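PDB 4MJK: CRISPR protein from Archaeoglobus fulgidus, which probably serves as the Cas5 subunit of a type I-A Cascade complex, which uses CRISPR RNA to recognise invading nucleic acid. Local coordinates for residues 5-10 / 127-132; 71-76 / 231-236; 143-148 / 157-162. All blocks are in the same frame, centred on the assembly; numbering follows the deposited sequence.

Interaction 1: residues 5-10 / 127-132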
loop_
_atom_site.group_PDB
_atom_site.type_symbol
_atom_site.label_atom_id
_atom_site.label_comp_id
_atom_site.label_asym_id
_atom_site.label_seq_id
_atom_site.Cartn_x
_atom_site.Cartn_y
_atom_site.Cartn_z
ATOM N N LEU A 5 3.904 -23.231 -10.705
ATOM C CA LEU A 5 2.876 -22.463 -10.020
ATOM C C LEU A 5 3.507 -21.777 -8.813
ATOM O O LEU A 5 4.059 -22.437 -7.921
ATOM C CB LEU A 5 1.775 -23.386 -9.535
ATOM C CG LEU A 5 1.053 -24.142 -10.645
ATOM C CD1 LEU A 5 0.241 -25.248 -10.017
ATOM C CD2 LEU A 5 0.166 -23.190 -11.444
ATOM N N VAL A 6 3.453 -20.453 -8.799
ATOM C CA VAL A 6 4.116 -19.682 -7.753
ATOM C C VAL A 6 3.097 -18.780 -7.054
ATOM O O VAL A 6 2.496 -17.896 -7.687
ATOM C CB VAL A 6 5.225 -18.818 -8.345
ATOM C CG1 VAL A 6 6.048 -18.157 -7.229
ATOM C CG2 VAL A 6 6.131 -19.658 -9.282
ATOM N N ASP A 7 2.895 -19.015 -5.763
ATOM C CA ASP A 7 1.995 -18.201 -4.952
ATOM C C ASP A 7 2.789 -17.098 -4.250
ATOM O O ASP A 7 3.756 -17.360 -3.517
ATOM C CB ASP A 7 1.263 -19.054 -3.908
ATOM C CG ASP A 7 0.154 -19.917 -4.515
ATOM O OD1 ASP A 7 -0.039 -19.882 -5.752
ATOM O OD2 ASP A 7 -0.519 -20.640 -3.749
ATOM N N VAL A 8 2.370 -15.860 -4.461
ATOM C CA VAL A 8 3.129 -14.725 -3.969
ATOM C C VAL A 8 2.247 -13.856 -3.077
ATOM O O VAL A 8 1.158 -13.443 -3.470
ATOM C CB VAL A 8 3.685 -13.875 -5.128
ATOM C CG1 VAL A 8 4.501 -12.705 -4.578
ATOM C CG2 VAL A 8 4.554 -14.722 -6.044
ATOM N N GLU A 9 2.715 -13.615 -1.860
ATOM C CA GLU A 9 2.030 -12.752 -0.918
ATOM C C GLU A 9 2.657 -11.359 -0.956
ATOM O O GLU A 9 3.872 -11.228 -0.874
ATOM C CB GLU A 9 2.162 -13.370 0.476
ATOM C CG GLU A 9 1.587 -12.570 1.610
ATOM C CD GLU A 9 1.824 -13.273 2.946
ATOM O OE1 GLU A 9 2.579 -12.727 3.777
ATOM O OE2 GLU A 9 1.274 -14.381 3.140
ATOM N N PHE A 10 1.835 -10.326 -1.091
ATOM C CA PHE A 10 2.332 -8.948 -1.183
ATOM C C PHE A 10 2.116 -8.278 0.163
ATOM O O PHE A 10 1.118 -8.542 0.826
ATOM C CB PHE A 10 1.580 -8.147 -2.280
ATOM C CG PHE A 10 1.970 -8.527 -3.694
ATOM C CD1 PHE A 10 1.616 -9.762 -4.217
ATOM C CD2 PHE A 10 2.707 -7.653 -4.489
ATOM C CE1 PHE A 10 1.981 -10.114 -5.505
ATOM C CE2 PHE A 10 3.086 -8.002 -5.775
ATOM C CZ PHE A 10 2.717 -9.240 -6.289
ATOM N N LYS A 127 -2.659 -12.041 -2.057
ATOM C CA LYS A 127 -1.871 -13.040 -2.758
ATOM C C LYS A 127 -2.267 -13.162 -4.227
ATOM O O LYS A 127 -3.441 -13.071 -4.567
ATOM C CB LYS A 127 -2.045 -14.411 -2.092
ATOM C CG LYS A 127 -1.349 -14.530 -0.741
ATOM C CD LYS A 127 -1.412 -15.969 -0.227
ATOM C CE LYS A 127 -2.854 -16.401 0.001
ATOM N NZ LYS A 127 -2.993 -17.893 0.119
ATOM N N ILE A 128 -1.268 -13.376 -5.077
ATOM C CA ILE A 128 -1.480 -13.635 -6.501
ATOM C C ILE A 128 -0.742 -14.916 -6.884
ATOM O O ILE A 128 0.360 -15.155 -6.392
ATOM C CB ILE A 128 -0.932 -12.460 -7.375
ATOM C CG1 ILE A 128 -1.707 -11.170 -7.070
ATOM C CG2 ILE A 128 -1.025 -12.823 -8.873
ATOM C CD1 ILE A 128 -1.176 -9.945 -7.793
ATOM N N ARG A 129 -1.356 -15.751 -7.723
ATOM C CA ARG A 129 -0.701 -16.958 -8.215
ATOM C C ARG A 129 -0.288 -16.793 -9.680
ATOM O O ARG A 129 -1.114 -16.404 -10.524
ATOM C CB ARG A 129 -1.618 -18.182 -8.067
ATOM C CG ARG A 129 -0.992 -19.486 -8.623
ATOM C CD ARG A 129 -1.862 -20.736 -8.341
ATOM N NE ARG A 129 -2.078 -20.914 -6.906
ATOM C CZ ARG A 129 -3.144 -21.506 -6.377
ATOM N NH1 ARG A 129 -4.093 -21.987 -7.165
ATOM N NH2 ARG A 129 -3.266 -21.619 -5.060
ATOM N N TRP A 130 0.974 -17.091 -9.977
ATOM C CA TRP A 130 1.460 -17.122 -11.355
ATOM C C TRP A 130 1.603 -18.562 -11.833
ATOM O O TRP A 130 1.959 -19.459 -11.059
ATOM C CB TRP A 130 2.813 -16.423 -11.494
ATOM C CG TRP A 130 2.726 -14.948 -11.775
ATOM C CD1 TRP A 130 2.725 -14.336 -12.999
ATOM C CD2 TRP A 130 2.650 -13.900 -10.801
ATOM N NE1 TRP A 130 2.647 -12.963 -12.847
ATOM C CE2 TRP A 130 2.596 -12.673 -11.506
ATOM C CE3 TRP A 130 2.613 -13.882 -9.406
ATOM C CZ2 TRP A 130 2.501 -11.436 -10.856
ATOM C CZ3 TRP A 130 2.541 -12.643 -8.755
ATOM C CH2 TRP A 130 2.476 -11.442 -9.481
ATOM N N PHE A 131 1.316 -18.774 -13.114
ATOM C CA PHE A 131 1.465 -20.073 -13.749
ATOM C C PHE A 131 2.309 -19.790 -14.980
ATOM O O PHE A 131 1.851 -19.126 -15.926
ATOM C CB PHE A 131 0.073 -20.634 -14.108
ATOM C CG PHE A 131 0.077 -22.043 -14.673
ATOM C CD1 PHE A 131 1.246 -22.773 -14.788
ATOM C CD2 PHE A 131 -1.117 -22.630 -15.083
ATOM C CE1 PHE A 131 1.229 -24.073 -15.312
ATOM C CE2 PHE A 131 -1.139 -23.939 -15.597
ATOM C CZ PHE A 131 0.039 -24.650 -15.710
ATOM N N LEU A 132 3.559 -20.251 -14.935
ATOM C CA LEU A 132 4.508 -20.072 -16.021
ATOM C C LEU A 132 4.783 -21.426 -16.656
ATOM O O LEU A 132 4.832 -22.449 -15.958
ATOM C CB LEU A 132 5.827 -19.470 -15.512
ATOM C CG LEU A 132 5.840 -17.944 -15.301
ATOM C CD1 LEU A 132 4.941 -17.567 -14.140
ATOM C CD2 LEU A 132 7.260 -17.427 -15.065
#

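Interaction 2: residues 71-76 / 231-236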
loop_
_atom_site.group_PDB
_atom_site.type_symbol
_atom_site.label_atom_id
_atom_site.label_comp_id
_atom_site.label_asym_id
_atom_site.label_seq_id
_atom_site.Cartn_x
_atom_site.Cartn_y
_atom_site.Cartn_z
ATOM N N TRP A 71 -1.718 -15.297 -14.614
ATOM C CA TRP A 71 -1.806 -15.080 -13.184
ATOM C C TRP A 71 -3.244 -14.797 -12.811
ATOM O O TRP A 71 -4.061 -14.453 -13.668
ATOM C CB TRP A 71 -0.918 -13.900 -12.754
ATOM C CG TRP A 71 -1.251 -12.622 -13.485
ATOM C CD1 TRP A 71 -2.087 -11.622 -13.062
ATOM C CD2 TRP A 71 -0.788 -12.234 -14.785
ATOM N NE1 TRP A 71 -2.158 -10.632 -14.018
ATOM C CE2 TRP A 71 -1.371 -10.992 -15.087
ATOM C CE3 TRP A 71 0.072 -12.826 -15.721
ATOM C CZ2 TRP A 71 -1.114 -10.314 -16.271
ATOM C CZ3 TRP A 71 0.327 -12.149 -16.906
ATOM C CH2 TRP A 71 -0.270 -10.910 -17.172
ATOM N N LYS A 72 -3.544 -14.967 -11.525
ATOM C CA LYS A 72 -4.858 -14.664 -10.987
ATOM C C LYS A 72 -4.750 -14.335 -9.505
ATOM O O LYS A 72 -3.862 -14.839 -8.808
ATOM C CB LYS A 72 -5.822 -15.838 -11.193
ATOM C CG LYS A 72 -5.450 -17.069 -10.405
ATOM C CD LYS A 72 -6.304 -18.265 -10.790
ATOM C CE LYS A 72 -5.850 -19.509 -10.031
ATOM N NZ LYS A 72 -6.648 -20.750 -10.380
ATOM N N ALA A 73 -5.654 -13.485 -9.033
ATOM C CA ALA A 73 -5.712 -13.126 -7.624
ATOM C C ALA A 73 -6.307 -14.314 -6.897
ATOM O O ALA A 73 -7.156 -14.990 -7.450
ATOM C CB ALA A 73 -6.583 -11.880 -7.422
ATOM N N LEU A 74 -5.836 -14.582 -5.679
ATOM C CA LEU A 74 -6.399 -15.634 -4.848
ATOM C C LEU A 74 -7.357 -15.052 -3.821
ATOM O O LEU A 74 -8.317 -15.702 -3.423
ATOM C CB LEU A 74 -5.278 -16.420 -4.141
ATOM C CG LEU A 74 -4.282 -17.072 -5.119
ATOM C CD1 LEU A 74 -3.097 -17.731 -4.406
ATOM C CD2 LEU A 74 -5.002 -18.071 -6.002
ATOM N N ASN A 75 -7.113 -13.821 -3.391
ATOM C CA ASN A 75 -7.903 -13.270 -2.293
ATOM C C ASN A 75 -7.907 -11.749 -2.271
ATOM O O ASN A 75 -8.079 -11.139 -1.222
ATOM C CB ASN A 75 -7.339 -13.760 -0.958
ATOM C CG ASN A 75 -5.994 -13.143 -0.655
ATOM O OD1 ASN A 75 -5.315 -12.655 -1.561
ATOM N ND2 ASN A 75 -5.614 -13.118 0.614
ATOM N N CYS A 76 -7.699 -11.124 -3.420
ATOM C CA CYS A 76 -7.526 -9.681 -3.416
ATOM C C CYS A 76 -8.041 -9.046 -4.695
ATOM O O CYS A 76 -8.317 -9.728 -5.694
ATOM C CB CYS A 76 -6.051 -9.308 -3.174
ATOM S SG CYS A 76 -4.894 -9.830 -4.481
ATOM N N PRO A 231 -8.242 -11.362 -14.970
ATOM C CA PRO A 231 -9.396 -11.519 -14.083
ATOM C C PRO A 231 -9.325 -10.554 -12.894
ATOM O O PRO A 231 -8.234 -10.282 -12.367
ATOM C CB PRO A 231 -9.262 -12.959 -13.603
ATOM C CG PRO A 231 -7.763 -13.185 -13.550
ATOM C CD PRO A 231 -7.202 -12.380 -14.723
ATOM N N ILE A 232 -10.489 -10.051 -12.491
ATOM C CA ILE A 232 -10.617 -9.148 -11.361
ATOM C C ILE A 232 -11.671 -9.745 -10.428
ATOM O O ILE A 232 -12.856 -9.824 -10.755
ATOM C CB ILE A 232 -11.066 -7.739 -11.789
ATOM C CG1 ILE A 232 -10.129 -7.152 -12.868
ATOM C CG2 ILE A 232 -11.221 -6.832 -10.557
ATOM C CD1 ILE A 232 -8.871 -6.578 -12.349
HETATM N N MSE A 233 -11.208 -10.184 -9.272
HETATM C CA MSE A 233 -12.040 -10.844 -8.285
HETATM C C MSE A 233 -12.909 -9.802 -7.594
HETATM O O MSE A 233 -12.410 -8.754 -7.183
HETATM C CB MSE A 233 -11.093 -11.494 -7.272
HETATM C CG MSE A 233 -11.692 -12.452 -6.298
HETATM SE SE MSE A 233 -10.211 -13.344 -5.376
HETATM C CE MSE A 233 -10.284 -15.064 -6.308
ATOM N N THR A 234 -14.206 -10.073 -7.477
ATOM C CA THR A 234 -15.112 -9.149 -6.794
ATOM C C THR A 234 -15.590 -9.698 -5.453
ATOM O O THR A 234 -16.198 -8.980 -4.663
ATOM C CB THR A 234 -16.342 -8.807 -7.654
ATOM O OG1 THR A 234 -16.951 -10.013 -8.130
ATOM C CG2 THR A 234 -15.937 -7.951 -8.842
ATOM N N SER A 235 -15.320 -10.972 -5.204
ATOM C CA SER A 235 -15.738 -11.620 -3.971
ATOM C C SER A 235 -14.746 -12.710 -3.648
ATOM O O SER A 235 -14.203 -13.360 -4.552
ATOM C CB SER A 235 -17.141 -12.226 -4.133
ATOM O OG SER A 235 -17.386 -13.259 -3.183
ATOM N N ILE A 236 -14.515 -12.923 -2.357
ATOM C CA ILE A 236 -13.592 -13.959 -1.915
ATOM C C ILE A 236 -14.028 -15.336 -2.422
ATOM O O ILE A 236 -13.213 -16.249 -2.544
ATOM C CB ILE A 236 -13.462 -13.963 -0.369
ATOM C CG1 ILE A 236 -12.337 -14.895 0.085
ATOM C CG2 ILE A 236 -14.800 -14.331 0.294
ATOM C CD1 ILE A 236 -10.959 -14.471 -0.389
HETATM O O HOH W 1 -8.504 -9.444 -8.464
#

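Interaction 3: residues 143-148 / 157-162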
loop_
_atom_site.group_PDB
_atom_site.type_symbol
_atom_site.label_atom_id
_atom_site.label_comp_id
_atom_site.label_asym_id
_atom_site.label_seq_id
_atom_site.Cartn_x
_atom_site.Cartn_y
_atom_site.Cartn_z
ATOM N N ILE A 143 15.289 -21.138 -6.615
ATOM C CA ILE A 143 15.476 -19.721 -6.926
ATOM C C ILE A 143 14.163 -18.952 -6.847
ATOM O O ILE A 143 14.127 -17.807 -6.392
ATOM C CB ILE A 143 16.077 -19.500 -8.338
ATOM C CG1 ILE A 143 17.408 -20.245 -8.492
ATOM C CG2 ILE A 143 16.268 -18.010 -8.605
ATOM C CD1 ILE A 143 18.392 -19.974 -7.376
ATOM N N LEU A 144 13.091 -19.581 -7.315
ATOM C CA LEU A 144 11.771 -18.970 -7.285
ATOM C C LEU A 144 11.415 -18.547 -5.865
ATOM O O LEU A 144 10.816 -17.491 -5.664
ATOM C CB LEU A 144 10.713 -19.917 -7.875
ATOM C CG LEU A 144 10.840 -20.209 -9.378
ATOM C CD1 LEU A 144 9.858 -21.287 -9.839
ATOM C CD2 LEU A 144 10.657 -18.936 -10.199
ATOM N N TRP A 145 11.816 -19.343 -4.876
ATOM C CA TRP A 145 11.505 -19.028 -3.476
ATOM C C TRP A 145 12.159 -17.733 -2.993
ATOM O O TRP A 145 11.737 -17.165 -1.994
ATOM C CB TRP A 145 11.931 -20.163 -2.560
ATOM C CG TRP A 145 11.023 -21.342 -2.581
ATOM C CD1 TRP A 145 11.185 -22.495 -3.299
ATOM C CD2 TRP A 145 9.808 -21.500 -1.840
ATOM N NE1 TRP A 145 10.148 -23.357 -3.045
ATOM C CE2 TRP A 145 9.287 -22.768 -2.157
ATOM C CE3 TRP A 145 9.114 -20.686 -0.934
ATOM C CZ2 TRP A 145 8.105 -23.251 -1.596
ATOM C CZ3 TRP A 145 7.938 -21.164 -0.388
ATOM C CH2 TRP A 145 7.446 -22.436 -0.717
ATOM N N LYS A 146 13.177 -17.274 -3.723
ATOM C CA LYS A 146 14.019 -16.153 -3.308
ATOM C C LYS A 146 13.576 -14.786 -3.844
ATOM O O LYS A 146 14.311 -13.789 -3.753
ATOM C CB LYS A 146 15.466 -16.422 -3.713
ATOM C CG LYS A 146 16.122 -17.602 -2.976
ATOM C CD LYS A 146 17.597 -17.706 -3.375
ATOM C CE LYS A 146 18.338 -18.778 -2.589
ATOM N NZ LYS A 146 17.923 -20.146 -2.999
ATOM N N ILE A 147 12.379 -14.738 -4.411
ATOM C CA ILE A 147 11.852 -13.485 -4.930
ATOM C C ILE A 147 11.311 -12.644 -3.767
ATOM O O ILE A 147 10.412 -13.097 -3.051
ATOM C CB ILE A 147 10.755 -13.757 -5.955
ATOM C CG1 ILE A 147 11.357 -14.421 -7.204
ATOM C CG2 ILE A 147 10.020 -12.457 -6.324
ATOM C CD1 ILE A 147 10.311 -14.959 -8.178
ATOM N N HIS A 148 11.849 -11.430 -3.591
ATOM C CA HIS A 148 11.478 -10.554 -2.468
ATOM C C HIS A 148 10.857 -9.235 -2.914
ATOM O O HIS A 148 10.342 -8.474 -2.087
ATOM C CB HIS A 148 12.694 -10.228 -1.588
ATOM C CG HIS A 148 13.374 -11.440 -1.026
ATOM N ND1 HIS A 148 12.690 -12.424 -0.348
ATOM C CD2 HIS A 148 14.671 -11.822 -1.041
ATOM C CE1 HIS A 148 13.535 -13.365 0.031
ATOM N NE2 HIS A 148 14.748 -13.022 -0.378
ATOM N N VAL A 157 7.544 -8.602 -1.473
ATOM C CA VAL A 157 6.705 -9.794 -1.417
ATOM C C VAL A 157 7.412 -10.938 -0.692
ATOM O O VAL A 157 8.618 -10.870 -0.423
ATOM C CB VAL A 157 6.310 -10.299 -2.830
ATOM C CG1 VAL A 157 5.666 -9.189 -3.646
ATOM C CG2 VAL A 157 7.529 -10.861 -3.562
ATOM N N ALA A 158 6.638 -11.977 -0.383
ATOM C CA ALA A 158 7.167 -13.280 0.025
ATOM C C ALA A 158 6.513 -14.389 -0.808
ATOM O O ALA A 158 5.289 -14.479 -0.896
ATOM C CB ALA A 158 6.917 -13.533 1.521
ATOM N N VAL A 159 7.328 -15.243 -1.405
ATOM C CA VAL A 159 6.801 -16.424 -2.073
ATOM C C VAL A 159 6.381 -17.436 -1.009
ATOM O O VAL A 159 7.190 -17.799 -0.147
ATOM C CB VAL A 159 7.851 -17.060 -3.005
ATOM C CG1 VAL A 159 7.292 -18.334 -3.643
ATOM C CG2 VAL A 159 8.296 -16.051 -4.088
ATOM N N VAL A 160 5.133 -17.894 -1.065
ATOM C CA VAL A 160 4.618 -18.796 -0.037
ATOM C C VAL A 160 4.378 -20.216 -0.534
ATOM O O VAL A 160 4.111 -21.104 0.256
ATOM C CB VAL A 160 3.333 -18.259 0.662
ATOM C CG1 VAL A 160 3.629 -16.944 1.414
ATOM C CG2 VAL A 160 2.179 -18.097 -0.335
ATOM N N ASP A 161 4.462 -20.432 -1.840
ATOM C CA ASP A 161 4.453 -21.800 -2.365
ATOM C C ASP A 161 4.951 -21.790 -3.791
ATOM O O ASP A 161 4.710 -20.829 -4.541
ATOM C CB ASP A 161 3.060 -22.434 -2.291
ATOM C CG ASP A 161 3.100 -23.970 -2.233
ATOM O OD1 ASP A 161 4.196 -24.576 -2.189
ATOM O OD2 ASP A 161 2.013 -24.578 -2.197
ATOM N N VAL A 162 5.688 -22.844 -4.134
ATOM C CA VAL A 162 6.156 -23.078 -5.481
ATOM C C VAL A 162 5.903 -24.544 -5.784
ATOM O O VAL A 162 6.186 -25.414 -4.956
ATOM C CB VAL A 162 7.671 -22.826 -5.633
ATOM C CG1 VAL A 162 8.102 -23.053 -7.084
ATOM C CG2 VAL A 162 8.065 -21.412 -5.154
HETATM O O HOH W 2 10.255 -15.049 -1.213
#

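Interaction 1: residues 5-10 / 127-132
Residues 5-10 and 127-132 are the two central strands of the four-stranded core of a ferredoxin-like fold, paired antiparallel with their short axes at 159°. Val6 with Trp130 and Val8 with Ile128 are hydrogen-bonded pairs, each closed by two N-H···O bonds; both bonds of the first, Val6 N to Trp130 O and Trp130 N to Val6 O, measure 2.9 Å. The non-hydrogen-bonded pair between them, Asp7 with Arg129, adds a side-on salt bridge. Bending of the arginine chain at chi3 (-59°) turns NE to the carboxylate, where it meets the syn lone pair of Asp7 OD1 at 2.6 Å. Arg129 NH2 reaches Asp7 OD2 at 3.2 Å, and the double grip keeps the two groups nearly coplanar, their planes 14° apart. A leucine in place of Arg129 would probably leave the Asp7 carboxylate without its two-nitrogen partner and free to turn. On the same side of the sheet, Leu5 CD2 sits over the face of the Phe131 ring, 3.4 Å from CG. The other side is apolar: Phe10 CZ meets Trp130 CH2 rim to rim at 3.9 Å, while Val8 CG2 lies 4.0 Å from Trp130 CZ3. Phe36, on helix 33-46, stacks on Trp130. First and third strands antiparallel and side by side in mid-sheet, with a helix against the Trp130 side, are characteristic of the beta-alpha-beta-beta-alpha-beta (ferredoxin-like) fold of Cas5 proteins.

Interaction 2: residues 71-76 / 231-236
Met233, present as selenomethionine, reaches across from segment 231-236 into the backbone of residues 73-76. Its CB lies 3.6 Å from Cys76 O. With CG anti to the backbone N (chi1 -169°), the chain then extends toward the turn that follows strand 66-73, and SE comes to rest 3.6 Å from Leu74 O, with the methyl of Ala73 at its side. A bend at chi3 (-104°) sets the terminal CE among carbonyls, 3.3 Å from Ala73 O and 3.5 Å from Leu74 O. Across this contact the tip thus meets main-chain carbonyls more closely than side chains. No direct hydrogen bond joins the two segments; a water does so instead, donating to Cys76 O at 2.8 Å and accepting from Met233 N at 2.9 Å. On one flank of the methionine, Pro231 CG touches Lys72 CB at 4.0 Å, while the amine of Lys72 leads away to salt bridges with Asp177 and Glu258. On the other, Ile236 CD1 packs on Asn75 CB at 3.7 Å; the amide of Asn75 is bonded outside the contact, OD1 to Lys127 N and ND2 to Ala125 O and Asn122 OD1. The loop after strand 225-231 thus runs beside the end of strand 66-73, an outermost strand of the ferredoxin-like sheet within this chain, joined to it by the long selenomethionine side chain and a bridging water, with Pro231 and Ile236 packing to either side.

Interaction 3: residues 143-148 / 157-162
Residues 144-147 form a type I turn that brings His148 beside Val157, where strand 157-170 begins. Helix 141-144 and this strand belong to the second beta-alpha-beta crossover of the ferredoxin-like fold, which sets out from strand 127-134. Val157 N donates to His148 O at 2.9 Å in a nearly straight bond (168°), although the N-H comes from well above the carbonyl plane (58° out of it). Farther along, a water completes the join: it donates to Trp145 O and Ile147 O, both at 2.7 Å, and accepts from Val159 N at 2.9 Å. In the strand, Val160 and Asp161 both face Asp7 of strand 2-10, a classic beta bulge. With CG anti to the carbonyl carbon, the indole of Trp145 spreads over this irregular stretch. Val162 CG2 sits over the face of its five-membered ring, 11° off the normal and 3.5 Å from CE2, whereas Val159 CG1 lies over the face toward its rim, 4.0 Å from CE3. The far corner of the ring, CH2, approaches Asp161 CA at 3.5 Å. Ile147 meets two valines of the strand: its side chain lies beside that of Val157 and points the same way, the CG2 methyls in contact, and its CB packs on Val159 CG2. Leu144 crosses Val162 at about a right angle, bringing the CD1 methyl of the leucine to 3.7 Å from Val162 CG1.

Overall arrangement
Three contacts that all reach one antiparallel sheet show how a ferredoxin-like core is assembled from segments both near and far apart in sequence. Interaction 1 pairs its two middle strands, flanked by interaction 3 through strand 157-170 and by interaction 2 through strand 66-73. The centres of interactions 1 and 3 are about 9 Å apart. Those of interactions 1 and 2 are about 12 Å apart. Backbone bonds connect the neighbours: Asp7 with Val160 and Asp161, Arg129 with Lys72. Interactions 2 and 3 do not touch, their centres being about 20 Å apart. Along the chain, interactions 1 and 2 interleave, interaction 3 follows interaction 1, and it falls inside the long loop closed by interaction 2. The sheet thereby unites the crossover on one flank with the later loop 231-236 on the other.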